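Local coordinates for CELL division control protein 6 (Pyrobaculum aerophilum, PDB 1FNN) that binds ADP and magnesium, probably hydrolyses ATP as a member of the Cdc6/Cdc18 family, and is thought to help regulate DNA replication, at residues Y14-L19 with K57-R62; P20-Q25 with I188-Y193; L50-T55 with L233-G238. All coordinates share one frame; numbering follows the deposited sequence.

Interaction 1: residues Y14-L19 with K57-R62. With MG (magnesium ion), chain C; ADP (adenosine-5'-diphosphate), chain D.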
loop_
_atom_site.group_PDB
_atom_site.type_symbol
_atom_site.label_atom_id
_atom_site.label_comp_id
_atom_site.label_asym_id
_atom_site.label_seq_id
_atom_site.Cartn_x
_atom_site.Cartn_y
_atom_site.Cartn_z
ATOM N N TYR A 14 6.410 4.314 11.103
ATOM C CA TYR A 14 6.198 5.754 11.142
ATOM C C TYR A 14 4.756 6.125 10.850
ATOM O O TYR A 14 4.139 5.688 9.860
ATOM C CB TYR A 14 7.102 6.408 10.091
ATOM C CG TYR A 14 7.023 7.904 9.984
ATOM C CD1 TYR A 14 7.739 8.686 10.920
ATOM C CD2 TYR A 14 6.283 8.541 9.010
ATOM C CE1 TYR A 14 7.673 10.065 10.828
ATOM C CE2 TYR A 14 6.226 9.919 8.925
ATOM C CZ TYR A 14 6.942 10.669 9.866
ATOM O OH TYR A 14 6.885 12.043 9.785
ATOM N N VAL A 15 4.220 7.034 11.644
ATOM C CA VAL A 15 2.848 7.538 11.536
ATOM C C VAL A 15 2.978 9.007 11.168
ATOM O O VAL A 15 3.547 9.761 11.946
ATOM C CB VAL A 15 2.040 7.422 12.852
ATOM C CG1 VAL A 15 0.656 8.062 12.677
ATOM C CG2 VAL A 15 1.862 5.974 13.280
ATOM N N PRO A 16 2.659 9.397 9.935
ATOM C CA PRO A 16 2.899 10.749 9.491
ATOM C C PRO A 16 1.929 11.699 10.175
ATOM O O PRO A 16 0.885 11.278 10.680
ATOM C CB PRO A 16 2.743 10.667 7.973
ATOM C CG PRO A 16 1.868 9.478 7.761
ATOM C CD PRO A 16 2.041 8.511 8.902
ATOM N N LYS A 17 2.205 12.996 10.092
ATOM C CA LYS A 17 1.333 14.011 10.658
ATOM C C LYS A 17 -0.017 14.020 9.970
ATOM O O LYS A 17 -1.023 14.408 10.565
ATOM C CB LYS A 17 1.967 15.406 10.505
ATOM C CG LYS A 17 1.150 16.529 11.130
ATOM C CD LYS A 17 2.045 17.748 11.357
ATOM C CE LYS A 17 1.247 18.987 11.740
ATOM N NZ LYS A 17 2.027 20.233 11.486
ATOM N N ARG A 18 0.010 13.959 8.631
ATOM C CA ARG A 18 -1.264 13.916 7.928
ATOM C C ARG A 18 -1.348 12.658 7.072
ATOM O O ARG A 18 -0.375 11.960 6.743
ATOM C CB ARG A 18 -1.492 15.239 7.190
ATOM C CG ARG A 18 -0.263 15.698 6.427
ATOM C CD ARG A 18 0.137 17.108 6.837
ATOM N NE ARG A 18 1.594 17.206 6.978
ATOM C CZ ARG A 18 2.451 17.369 5.985
ATOM N NH1 ARG A 18 2.022 17.465 4.731
ATOM N NH2 ARG A 18 3.744 17.440 6.258
ATOM N N LEU A 19 -2.584 12.291 6.828
ATOM C CA LEU A 19 -3.034 11.172 6.026
ATOM C C LEU A 19 -3.917 11.716 4.903
ATOM O O LEU A 19 -5.129 11.506 4.845
ATOM C CB LEU A 19 -3.783 10.141 6.865
ATOM C CG LEU A 19 -3.048 9.370 7.967
ATOM C CD1 LEU A 19 -3.957 8.331 8.625
ATOM C CD2 LEU A 19 -1.754 8.707 7.512
ATOM N N LYS A 57 -4.973 1.060 5.994
ATOM C CA LYS A 57 -5.904 0.592 7.022
ATOM C C LYS A 57 -5.253 0.722 8.420
ATOM O O LYS A 57 -5.791 1.365 9.296
ATOM C CB LYS A 57 -6.373 -0.818 6.718
ATOM C CG LYS A 57 -7.009 -1.016 5.308
ATOM C CD LYS A 57 -7.458 -2.454 5.102
ATOM C CE LYS A 57 -6.315 -3.486 5.166
ATOM N NZ LYS A 57 -5.405 -3.264 4.004
ATOM N N THR A 58 -4.070 0.145 8.608
ATOM C CA THR A 58 -3.388 0.157 9.902
ATOM C C THR A 58 -3.015 1.563 10.294
ATOM O O THR A 58 -3.269 1.978 11.444
ATOM C CB THR A 58 -2.096 -0.695 9.863
ATOM O OG1 THR A 58 -2.526 -2.038 9.628
ATOM C CG2 THR A 58 -1.315 -0.632 11.191
ATOM N N VAL A 59 -2.475 2.329 9.332
ATOM C CA VAL A 59 -2.049 3.678 9.681
ATOM C C VAL A 59 -3.253 4.539 10.077
ATOM O O VAL A 59 -3.109 5.396 10.963
ATOM C CB VAL A 59 -1.210 4.402 8.618
ATOM C CG1 VAL A 59 -1.997 4.988 7.459
ATOM C CG2 VAL A 59 -0.398 5.510 9.304
ATOM N N THR A 60 -4.372 4.359 9.388
ATOM C CA THR A 60 -5.577 5.148 9.697
ATOM C C THR A 60 -6.080 4.890 11.128
ATOM O O THR A 60 -6.382 5.798 11.915
ATOM C CB THR A 60 -6.664 4.885 8.642
ATOM O OG1 THR A 60 -6.196 5.519 7.410
ATOM C CG2 THR A 60 -7.986 5.518 9.070
ATOM N N LEU A 61 -6.114 3.628 11.491
ATOM C CA LEU A 61 -6.467 3.209 12.850
ATOM C C LEU A 61 -5.470 3.714 13.901
ATOM O O LEU A 61 -5.818 4.186 14.979
ATOM C CB LEU A 61 -6.369 1.697 12.841
ATOM C CG LEU A 61 -7.601 0.840 12.751
ATOM C CD1 LEU A 61 -7.089 -0.593 12.597
ATOM C CD2 LEU A 61 -8.487 1.107 13.957
ATOM N N ARG A 62 -4.160 3.699 13.588
ATOM C CA ARG A 62 -3.158 4.197 14.505
ATOM C C ARG A 62 -3.330 5.693 14.706
ATOM O O ARG A 62 -3.126 6.227 15.807
ATOM C CB ARG A 62 -1.708 3.850 14.073
ATOM C CG ARG A 62 -1.530 2.317 14.252
ATOM C CD ARG A 62 -0.057 2.028 14.421
ATOM N NE ARG A 62 0.294 0.683 14.743
ATOM C CZ ARG A 62 0.216 -0.093 15.803
ATOM N NH1 ARG A 62 -0.284 0.269 16.981
ATOM N NH2 ARG A 62 0.671 -1.344 15.705
HETATM MG MG MG C . -2.098 -3.126 7.856
HETATM P PB ADP D . -2.415 -1.333 5.226
HETATM O O1B ADP D . -2.729 -1.855 6.623
HETATM O O2B ADP D . -3.558 -0.879 4.514
HETATM O O3B ADP D . -1.814 -2.509 4.607
HETATM P PA ADP D . -0.619 0.753 5.928
HETATM O O1A ADP D . -1.467 1.403 6.943
HETATM O O2A ADP D . 0.472 -0.008 6.547
HETATM O O3A ADP D . -1.466 -0.133 5.006
HETATM O "O5'" ADP D . 0.104 1.856 4.955
HETATM C "C5'" ADP D . 1.192 1.371 4.189
HETATM C "C4'" ADP D . 2.283 2.460 4.253
HETATM O "O4'" ADP D . 1.764 3.632 3.667
HETATM C "C3'" ADP D . 2.698 2.860 5.663
HETATM O "O3'" ADP D . 4.057 3.263 5.622
HETATM C "C2'" ADP D . 1.728 3.965 5.913
HETATM O "O2'" ADP D . 2.177 4.867 6.925
HETATM C "C1'" ADP D . 1.745 4.683 4.558
HETATM N N9 ADP D . 0.488 5.302 4.384
HETATM C C8 ADP D . -0.661 4.682 3.970
HETATM N N7 ADP D . -1.624 5.489 3.635
HETATM C C5 ADP D . -1.059 6.736 3.846
HETATM C C6 ADP D . -1.577 8.033 3.700
HETATM N N6 ADP D . -2.826 8.234 3.308
HETATM N N1 ADP D . -0.790 9.067 4.009
HETATM C C2 ADP D . 0.435 8.832 4.438
HETATM N N3 ADP D . 1.052 7.666 4.624
HETATM C C4 ADP D . 0.221 6.639 4.301
HETATM O O HOH W 1 -3.929 -4.058 8.027
HETATM O O HOH W 2 -1.211 -4.569 9.063
HETATM O O HOH W 3 -1.557 -4.491 6.204
HETATM O O HOH W 4 -0.010 -2.390 8.013
#

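Interaction 2: residues P20-Q25 with I188-Y193. With ADP (adenosine-5'-diphosphate), chain D.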
loop_
_atom_site.group_PDB
_atom_site.type_symbol
_atom_site.label_atom_id
_atom_site.label_comp_id
_atom_site.label_asym_id
_atom_site.label_seq_id
_atom_site.Cartn_x
_atom_site.Cartn_y
_atom_site.Cartn_z
ATOM N N PRO A 20 -3.262 12.240 3.854
ATOM C CA PRO A 20 -4.001 12.803 2.727
ATOM C C PRO A 20 -4.755 11.680 2.086
ATOM O O PRO A 20 -4.258 10.553 1.957
ATOM C CB PRO A 20 -2.928 13.431 1.838
ATOM C CG PRO A 20 -1.649 12.727 2.214
ATOM C CD PRO A 20 -1.819 12.506 3.728
ATOM N N HIS A 21 -5.985 11.939 1.656
ATOM C CA HIS A 21 -6.850 10.986 0.970
ATOM C C HIS A 21 -7.458 9.977 1.916
ATOM O O HIS A 21 -8.182 9.090 1.456
ATOM C CB HIS A 21 -6.149 10.356 -0.264
ATOM C CG HIS A 21 -5.650 11.485 -1.148
ATOM N ND1 HIS A 21 -6.466 12.336 -1.864
ATOM C CD2 HIS A 21 -4.366 11.867 -1.396
ATOM C CE1 HIS A 21 -5.700 13.195 -2.516
ATOM N NE2 HIS A 21 -4.402 12.944 -2.256
ATOM N N ARG A 22 -7.252 10.102 3.243
ATOM C CA ARG A 22 -7.904 9.171 4.176
ATOM C C ARG A 22 -8.744 9.935 5.187
ATOM O O ARG A 22 -9.155 9.406 6.228
ATOM C CB ARG A 22 -6.885 8.300 4.922
ATOM C CG ARG A 22 -6.194 7.246 4.028
ATOM C CD ARG A 22 -7.244 6.279 3.574
ATOM N NE ARG A 22 -7.007 5.234 2.620
ATOM C CZ ARG A 22 -7.445 5.265 1.359
ATOM N NH1 ARG A 22 -8.139 6.304 0.924
ATOM N NH2 ARG A 22 -7.168 4.241 0.574
ATOM N N GLU A 23 -9.034 11.192 4.879
ATOM C CA GLU A 23 -9.855 12.045 5.740
ATOM C C GLU A 23 -11.231 11.439 5.952
ATOM O O GLU A 23 -11.701 11.379 7.103
ATOM C CB GLU A 23 -10.021 13.475 5.213
ATOM C CG GLU A 23 -8.737 14.283 5.185
ATOM C CD GLU A 23 -7.941 14.175 3.898
ATOM O OE1 GLU A 23 -8.222 13.303 3.042
ATOM O OE2 GLU A 23 -7.007 14.984 3.726
ATOM N N GLN A 24 -11.786 10.814 4.925
ATOM C CA GLN A 24 -13.101 10.203 5.011
ATOM C C GLN A 24 -13.134 8.979 5.890
ATOM O O GLN A 24 -14.028 8.826 6.745
ATOM C CB GLN A 24 -13.660 9.897 3.609
ATOM C CG GLN A 24 -15.054 9.296 3.644
ATOM C CD GLN A 24 -15.784 9.446 2.316
ATOM O OE1 GLN A 24 -15.341 10.155 1.406
ATOM N NE2 GLN A 24 -16.929 8.777 2.175
ATOM N N GLN A 25 -12.154 8.071 5.726
ATOM C CA GLN A 25 -12.101 6.869 6.553
ATOM C C GLN A 25 -11.835 7.189 8.037
ATOM O O GLN A 25 -12.395 6.527 8.940
ATOM C CB GLN A 25 -10.962 5.939 6.080
ATOM C CG GLN A 25 -11.259 5.281 4.715
ATOM C CD GLN A 25 -11.005 6.174 3.525
ATOM O OE1 GLN A 25 -10.617 7.323 3.630
ATOM N NE2 GLN A 25 -11.228 5.659 2.298
ATOM N N ILE A 188 -15.799 0.095 6.605
ATOM C CA ILE A 188 -15.111 1.271 6.066
ATOM C C ILE A 188 -14.128 0.753 5.002
ATOM O O ILE A 188 -13.364 -0.181 5.306
ATOM C CB ILE A 188 -14.348 1.992 7.195
ATOM C CG1 ILE A 188 -15.294 2.450 8.327
ATOM C CG2 ILE A 188 -13.609 3.195 6.600
ATOM C CD1 ILE A 188 -14.483 3.078 9.488
ATOM N N ARG A 189 -14.238 1.267 3.787
ATOM C CA ARG A 189 -13.495 0.755 2.658
ATOM C C ARG A 189 -12.367 1.701 2.291
ATOM O O ARG A 189 -12.491 2.897 2.387
ATOM C CB ARG A 189 -14.403 0.617 1.390
ATOM C CG ARG A 189 -15.539 -0.374 1.694
ATOM C CD ARG A 189 -16.362 -0.794 0.468
ATOM N NE ARG A 189 -17.341 -1.799 0.884
ATOM C CZ ARG A 189 -17.107 -3.106 0.852
ATOM N NH1 ARG A 189 -15.938 -3.575 0.427
ATOM N NH2 ARG A 189 -18.054 -3.948 1.250
ATOM N N PHE A 190 -11.214 1.107 1.999
ATOM C CA PHE A 190 -9.993 1.838 1.679
ATOM C C PHE A 190 -9.624 1.402 0.241
ATOM O O PHE A 190 -9.256 0.233 0.082
ATOM C CB PHE A 190 -8.867 1.367 2.620
ATOM C CG PHE A 190 -9.124 1.748 4.060
ATOM C CD1 PHE A 190 -10.167 1.179 4.798
ATOM C CD2 PHE A 190 -8.285 2.690 4.645
ATOM C CE1 PHE A 190 -10.355 1.573 6.131
ATOM C CE2 PHE A 190 -8.466 3.079 5.963
ATOM C CZ PHE A 190 -9.505 2.507 6.668
ATOM N N SER A 191 -9.893 2.263 -0.717
ATOM C CA SER A 191 -9.679 1.835 -2.118
ATOM C C SER A 191 -8.236 2.079 -2.536
ATOM O O SER A 191 -7.487 2.736 -1.815
ATOM C CB SER A 191 -10.625 2.659 -2.996
ATOM O OG SER A 191 -10.000 3.931 -3.093
ATOM N N PRO A 192 -7.773 1.319 -3.526
ATOM C CA PRO A 192 -6.396 1.413 -3.992
ATOM C C PRO A 192 -6.112 2.886 -4.236
ATOM O O PRO A 192 -7.025 3.589 -4.693
ATOM C CB PRO A 192 -6.399 0.581 -5.276
ATOM C CG PRO A 192 -7.497 -0.426 -5.030
ATOM C CD PRO A 192 -8.600 0.418 -4.397
ATOM N N TYR A 193 -4.921 3.367 -3.866
ATOM C CA TYR A 193 -4.660 4.773 -4.130
ATOM C C TYR A 193 -4.413 4.977 -5.646
ATOM O O TYR A 193 -3.737 4.158 -6.280
ATOM C CB TYR A 193 -3.416 5.277 -3.422
ATOM C CG TYR A 193 -3.553 5.351 -1.904
ATOM C CD1 TYR A 193 -2.900 4.472 -1.053
ATOM C CD2 TYR A 193 -4.356 6.342 -1.344
ATOM C CE1 TYR A 193 -3.024 4.553 0.340
ATOM C CE2 TYR A 193 -4.500 6.448 0.031
ATOM C CZ TYR A 193 -3.830 5.547 0.849
ATOM O OH TYR A 193 -4.015 5.698 2.218
HETATM P PB ADP D . -2.415 -1.333 5.226
HETATM O O1B ADP D . -2.729 -1.855 6.623
HETATM O O2B ADP D . -3.558 -0.879 4.514
HETATM O O3B ADP D . -1.814 -2.509 4.607
HETATM P PA ADP D . -0.619 0.753 5.928
HETATM O O1A ADP D . -1.467 1.403 6.943
HETATM O O2A ADP D . 0.472 -0.008 6.547
HETATM O O3A ADP D . -1.466 -0.133 5.006
HETATM O "O5'" ADP D . 0.104 1.856 4.955
HETATM C "C5'" ADP D . 1.192 1.371 4.189
HETATM C "C4'" ADP D . 2.283 2.460 4.253
HETATM O "O4'" ADP D . 1.764 3.632 3.667
HETATM C "C3'" ADP D . 2.698 2.860 5.663
HETATM O "O3'" ADP D . 4.057 3.263 5.622
HETATM C "C2'" ADP D . 1.728 3.965 5.913
HETATM O "O2'" ADP D . 2.177 4.867 6.925
HETATM C "C1'" ADP D . 1.745 4.683 4.558
HETATM N N9 ADP D . 0.488 5.302 4.384
HETATM C C8 ADP D . -0.661 4.682 3.970
HETATM N N7 ADP D . -1.624 5.489 3.635
HETATM C C5 ADP D . -1.059 6.736 3.846
HETATM C C6 ADP D . -1.577 8.033 3.700
HETATM N N6 ADP D . -2.826 8.234 3.308
HETATM N N1 ADP D . -0.790 9.067 4.009
HETATM C C2 ADP D . 0.435 8.832 4.438
HETATM N N3 ADP D . 1.052 7.666 4.624
HETATM C C4 ADP D . 0.221 6.639 4.301
#

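Interaction 3: residues L50-T55 with L233-G238. With ADP (adenosine-5'-diphosphate), chain D.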
loop_
_atom_site.group_PDB
_atom_site.type_symbol
_atom_site.label_atom_id
_atom_site.label_comp_id
_atom_site.label_asym_id
_atom_site.label_seq_id
_atom_site.Cartn_x
_atom_site.Cartn_y
_atom_site.Cartn_z
ATOM N N LEU A 50 -11.813 -2.590 5.223
ATOM C CA LEU A 50 -11.504 -3.522 4.112
ATOM C C LEU A 50 -10.773 -2.775 3.015
ATOM O O LEU A 50 -11.117 -1.665 2.608
ATOM C CB LEU A 50 -12.793 -4.120 3.511
ATOM C CG LEU A 50 -13.695 -4.917 4.441
ATOM C CD1 LEU A 50 -14.982 -5.374 3.720
ATOM C CD2 LEU A 50 -12.958 -6.153 4.975
ATOM N N GLY A 51 -9.739 -3.439 2.482
ATOM C CA GLY A 51 -8.949 -2.819 1.424
ATOM C C GLY A 51 -7.724 -3.683 1.174
ATOM O O GLY A 51 -7.296 -4.387 2.107
ATOM N N ARG A 52 -7.157 -3.536 -0.030
ATOM C CA ARG A 52 -5.968 -4.367 -0.324
ATOM C C ARG A 52 -4.777 -3.882 0.518
ATOM O O ARG A 52 -4.793 -2.811 1.129
ATOM C CB ARG A 52 -5.620 -4.276 -1.814
ATOM C CG ARG A 52 -5.260 -2.890 -2.321
ATOM C CD ARG A 52 -4.000 -2.879 -3.180
ATOM N NE ARG A 52 -2.922 -3.711 -2.617
ATOM C CZ ARG A 52 -1.806 -4.011 -3.249
ATOM N NH1 ARG A 52 -1.669 -3.514 -4.482
ATOM N NH2 ARG A 52 -0.837 -4.759 -2.741
ATOM N N PRO A 53 -3.661 -4.587 0.404
ATOM C CA PRO A 53 -2.444 -4.214 1.125
ATOM C C PRO A 53 -1.972 -2.841 0.712
ATOM O O PRO A 53 -2.043 -2.397 -0.442
ATOM C CB PRO A 53 -1.439 -5.311 0.803
ATOM C CG PRO A 53 -2.287 -6.485 0.425
ATOM C CD PRO A 53 -3.486 -5.895 -0.281
ATOM N N GLY A 54 -1.631 -2.051 1.743
ATOM C CA GLY A 54 -1.013 -0.765 1.476
ATOM C C GLY A 54 -1.988 0.372 1.249
ATOM O O GLY A 54 -1.529 1.438 0.818
ATOM N N THR A 55 -3.253 0.137 1.569
ATOM C CA THR A 55 -4.257 1.197 1.382
ATOM C C THR A 55 -4.453 1.990 2.689
ATOM O O THR A 55 -5.305 2.877 2.694
ATOM C CB THR A 55 -5.596 0.626 0.923
ATOM O OG1 THR A 55 -6.054 -0.490 1.726
ATOM C CG2 THR A 55 -5.442 0.087 -0.519
ATOM N N LEU A 233 -10.697 -0.598 -9.734
ATOM C CA LEU A 233 -10.836 -2.038 -9.853
ATOM C C LEU A 233 -9.460 -2.668 -10.036
ATOM O O LEU A 233 -9.248 -3.877 -9.930
ATOM C CB LEU A 233 -11.705 -2.328 -11.076
ATOM C CG LEU A 233 -13.221 -2.114 -11.005
ATOM C CD1 LEU A 233 -13.608 -0.672 -10.671
ATOM C CD2 LEU A 233 -13.795 -2.454 -12.392
ATOM N N ASP A 234 -8.480 -1.807 -10.290
ATOM C CA ASP A 234 -7.085 -2.181 -10.471
ATOM C C ASP A 234 -6.408 -2.351 -9.117
ATOM O O ASP A 234 -5.397 -1.773 -8.720
ATOM C CB ASP A 234 -6.416 -1.137 -11.365
ATOM C CG ASP A 234 -4.974 -1.455 -11.698
ATOM O OD1 ASP A 234 -4.511 -2.565 -11.341
ATOM O OD2 ASP A 234 -4.319 -0.589 -12.318
ATOM N N THR A 235 -6.876 -3.355 -8.390
ATOM C CA THR A 235 -6.541 -3.767 -7.060
ATOM C C THR A 235 -5.196 -4.466 -6.942
ATOM O O THR A 235 -4.855 -4.896 -5.833
ATOM C CB THR A 235 -7.644 -4.717 -6.522
ATOM O OG1 THR A 235 -8.916 -4.058 -6.607
ATOM C CG2 THR A 235 -7.362 -5.110 -5.078
ATOM N N ASN A 236 -4.445 -4.586 -8.032
ATOM C CA ASN A 236 -3.083 -5.108 -7.935
ATOM C C ASN A 236 -2.076 -3.964 -7.849
ATOM O O ASN A 236 -0.883 -4.163 -7.677
ATOM C CB ASN A 236 -2.773 -6.118 -9.033
ATOM C CG ASN A 236 -3.178 -7.538 -8.647
ATOM O OD1 ASN A 236 -3.140 -7.952 -7.479
ATOM N ND2 ASN A 236 -3.580 -8.320 -9.645
ATOM N N ARG A 237 -2.553 -2.736 -7.899
ATOM C CA ARG A 237 -1.784 -1.519 -7.727
ATOM C C ARG A 237 -2.416 -0.677 -6.606
ATOM O O ARG A 237 -3.341 -1.151 -5.931
ATOM C CB ARG A 237 -1.707 -0.741 -9.041
ATOM C CG ARG A 237 -0.412 -1.096 -9.771
ATOM C CD ARG A 237 -0.195 -0.234 -11.004
ATOM N NE ARG A 237 -0.314 -1.045 -12.213
ATOM C CZ ARG A 237 0.674 -1.797 -12.685
ATOM N NH1 ARG A 237 1.837 -1.829 -12.050
ATOM N NH2 ARG A 237 0.522 -2.520 -13.786
ATOM N N GLY A 238 -1.886 0.508 -6.374
ATOM C CA GLY A 238 -2.431 1.427 -5.393
ATOM C C GLY A 238 -1.831 1.239 -3.996
ATOM O O GLY A 238 -2.505 1.559 -3.024
HETATM P PB ADP D . -2.415 -1.333 5.226
HETATM O O1B ADP D . -2.729 -1.855 6.623
HETATM O O2B ADP D . -3.558 -0.879 4.514
HETATM O O3B ADP D . -1.814 -2.509 4.607
HETATM P PA ADP D . -0.619 0.753 5.928
HETATM O O1A ADP D . -1.467 1.403 6.943
HETATM O O2A ADP D . 0.472 -0.008 6.547
HETATM O O3A ADP D . -1.466 -0.133 5.006
HETATM O "O5'" ADP D . 0.104 1.856 4.955
HETATM C "C5'" ADP D . 1.192 1.371 4.189
HETATM C "C4'" ADP D . 2.283 2.460 4.253
HETATM O "O4'" ADP D . 1.764 3.632 3.667
HETATM C "C3'" ADP D . 2.698 2.860 5.663
HETATM O "O3'" ADP D . 4.057 3.263 5.622
HETATM C "C2'" ADP D . 1.728 3.965 5.913
HETATM O "O2'" ADP D . 2.177 4.867 6.925
HETATM C "C1'" ADP D . 1.745 4.683 4.558
HETATM N N9 ADP D . 0.488 5.302 4.384
HETATM C C8 ADP D . -0.661 4.682 3.970
HETATM N N7 ADP D . -1.624 5.489 3.635
HETATM C C5 ADP D . -1.059 6.736 3.846
HETATM C C6 ADP D . -1.577 8.033 3.700
HETATM N N6 ADP D . -2.826 8.234 3.308
HETATM N N1 ADP D . -0.790 9.067 4.009
HETATM C C2 ADP D . 0.435 8.832 4.438
HETATM N N3 ADP D . 1.052 7.666 4.624
HETATM C C4 ADP D . 0.221 6.639 4.301
#

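Interaction 1: residues Y14-L19 with K57-R62
Val59 meets Pro16 and Leu19 just past the P-loop (Walker A motif) of an AAA-type ATPase, where the loop 14-19 lies against the first turns of helix 57-68. Lys57 opens the helix on the phosphate side: its backbone N donates to ADP O2B at 2.8 Å (161°), and NZ, swung back by bends at chi3 and chi4, reaches the same oxygen. That oxygen is thus gripped twice by one residue. Thr58 follows with OG1 bound to magnesium at 2.1 Å, while O1B of ADP and four waters make up the other ligands; OG1 also bonds Asp132. Val59 faces the loop and the nucleotide alike. Its N donates to ADP O1A, and its two methyls go to different residues of the loop: CG1, between the backbone N and the carbonyl carbon (chi1 79°), meets Leu19 CD2 tip to tip at 3.7 Å, whereas CG2 lies 3.9 Å from Pro16 CD, with Val15 CG1 slightly farther off. Pro16 and Leu19 serve the base as well. Pro16 CG is 3.7 Å from ADP C2, and Leu19 CD2 rests above the six-membered ring of adenine near N1, so the apolar layer joins helix to nucleotide. An alanine in place of Pro16 would remove CG and CD, probably leaving Val59 CG2 and adenine C2 without those contacts and the loop's backbone freer to turn. Thr60 comes next, its CA 3.7 Å from the other Leu19 methyl, CD1, while its hydroxyl is engaged by Gly56 O. Arg62 turns its guanidinium away to a cation-pi contact with Tyr78, and only the base of the side chain takes part here, CB lying 4.2 Å from Val15 CG2.

Interaction 2: residues P20-Q25 with I188-Y193
Arg22 and Gln25 supply most of what residues 20-25 bring to this side of the adenine pocket, with Tyr193 and Phe190 as their main partners. Pro20 contributes its carbonyl: ADP N6 donates to Pro20 O at 3.0 Å and also to Tyr193 OH (160°), so each segment supplies an acceptor to the amino group. His21 sets CB at the edge of the Tyr193 ring, while NE2 bonds Asp200. Arg22, the N-cap residue, reaches Tyr193 tip to tip, with NH2 over the ring face toward its rim and Tyr193 CE2 over the guanidinium centre, 3.4 Å from Arg22 CZ, the planes 21° apart. The guanidinium is held in its rotation by bonds from all three nitrogens: NH2 donates to Ser191 O at 2.8 Å, in both the guanidinium and carbonyl planes though bent at hydrogen (131°), NH1 to His21 O from above the carbonyl plane, and NE to Thr55 O. Gln25 bends at chi2, and NE2 donates to Arg189 O at 3.0 Å, within the planes of both groups. Its CG lies over the centre of the Phe190 ring, 3.8 Å from the centroid, a CH-pi contact, and 3.7 Å from Ile188 CG2. Ile188 also packs on Leu29 and Leu32 of helix 23-38, Phe190 rests on helix 57-68, Tyr193 touches helix 195-209, and Ile188 and Phe190 pair through their backbones with Leu50 of strand 46-50.

Interaction 3: residues L50-T55 with L233-G238
Arg52 reaches across to Thr235 and Arg237, in the turn 234-237, and carries most of its segment's side of the contact. Its NH1 donates to Arg237 O in a weak but fairly straight hydrogen bond (3.2 Å, 158°), the carbonyl oxygen lying at the edge of the guanidinium. Nearer the backbone, Arg52 and Thr235 slide past each other in opposite directions, with Arg52 CB 3.8 Å from Thr235 CG2 and Arg52 CD 3.4 Å from Thr235 O. CG of Arg52 stands between its backbone N and carbonyl carbon (chi1 61°), and bends at chi2 and chi3 carry CD and NE round; NH2 forms a salt bridge with Asp239, the stronger polar anchor. Two turns position these groups. On one side a type I turn runs from Asp234 to Arg237, closed by Arg237 N to Asp234 O at 3.1 Å. On the other a type II turn spans Arg52 to Thr55, braced by Thr55 OG1 donating to Arg52 O at 2.7 Å. Gly54 and Gly238 both have positive phi angles at which a CB would press on the preceding carbonyl, so glycine is called for at each. In the type II turn Gly54 N donates to ADP O3B, 2.9 Å away; backbone bonds join Gly54 with Ala240 and Gly238 with Tyr193. This is a P-loop holding the beta-phosphate while the loop leading into helix 240-256 of the AAA+ lid packs against it through Arg52.

Overall arrangement
All three interactions surround one ADP. Interactions 1 and 2 are largely buried, whereas interaction 3 is only partly so, its loop 233-238 mostly exposed. Their chemistry follows their place: interaction 1 joins its segments through aliphatic carbons and leaves polar work to phosphate and magnesium, interaction 2 mixes side-chain-to-carbonyl bonds with contacts over aromatic faces, and interaction 3 relies on one arginine. The P-loop and its helix link them, since 50-55 and 57-62 are almost consecutive and Lys57 NZ bonds Gly51 O. Thr60 of interaction 1 packs beside Arg22 and Gln25 of interaction 2, whose Phe190 and Tyr193 touch Thr55 and Gly54 of interaction 3. Centres lie about 11 Å from interaction 2 to either other, and about 17 Å between 1 and 3.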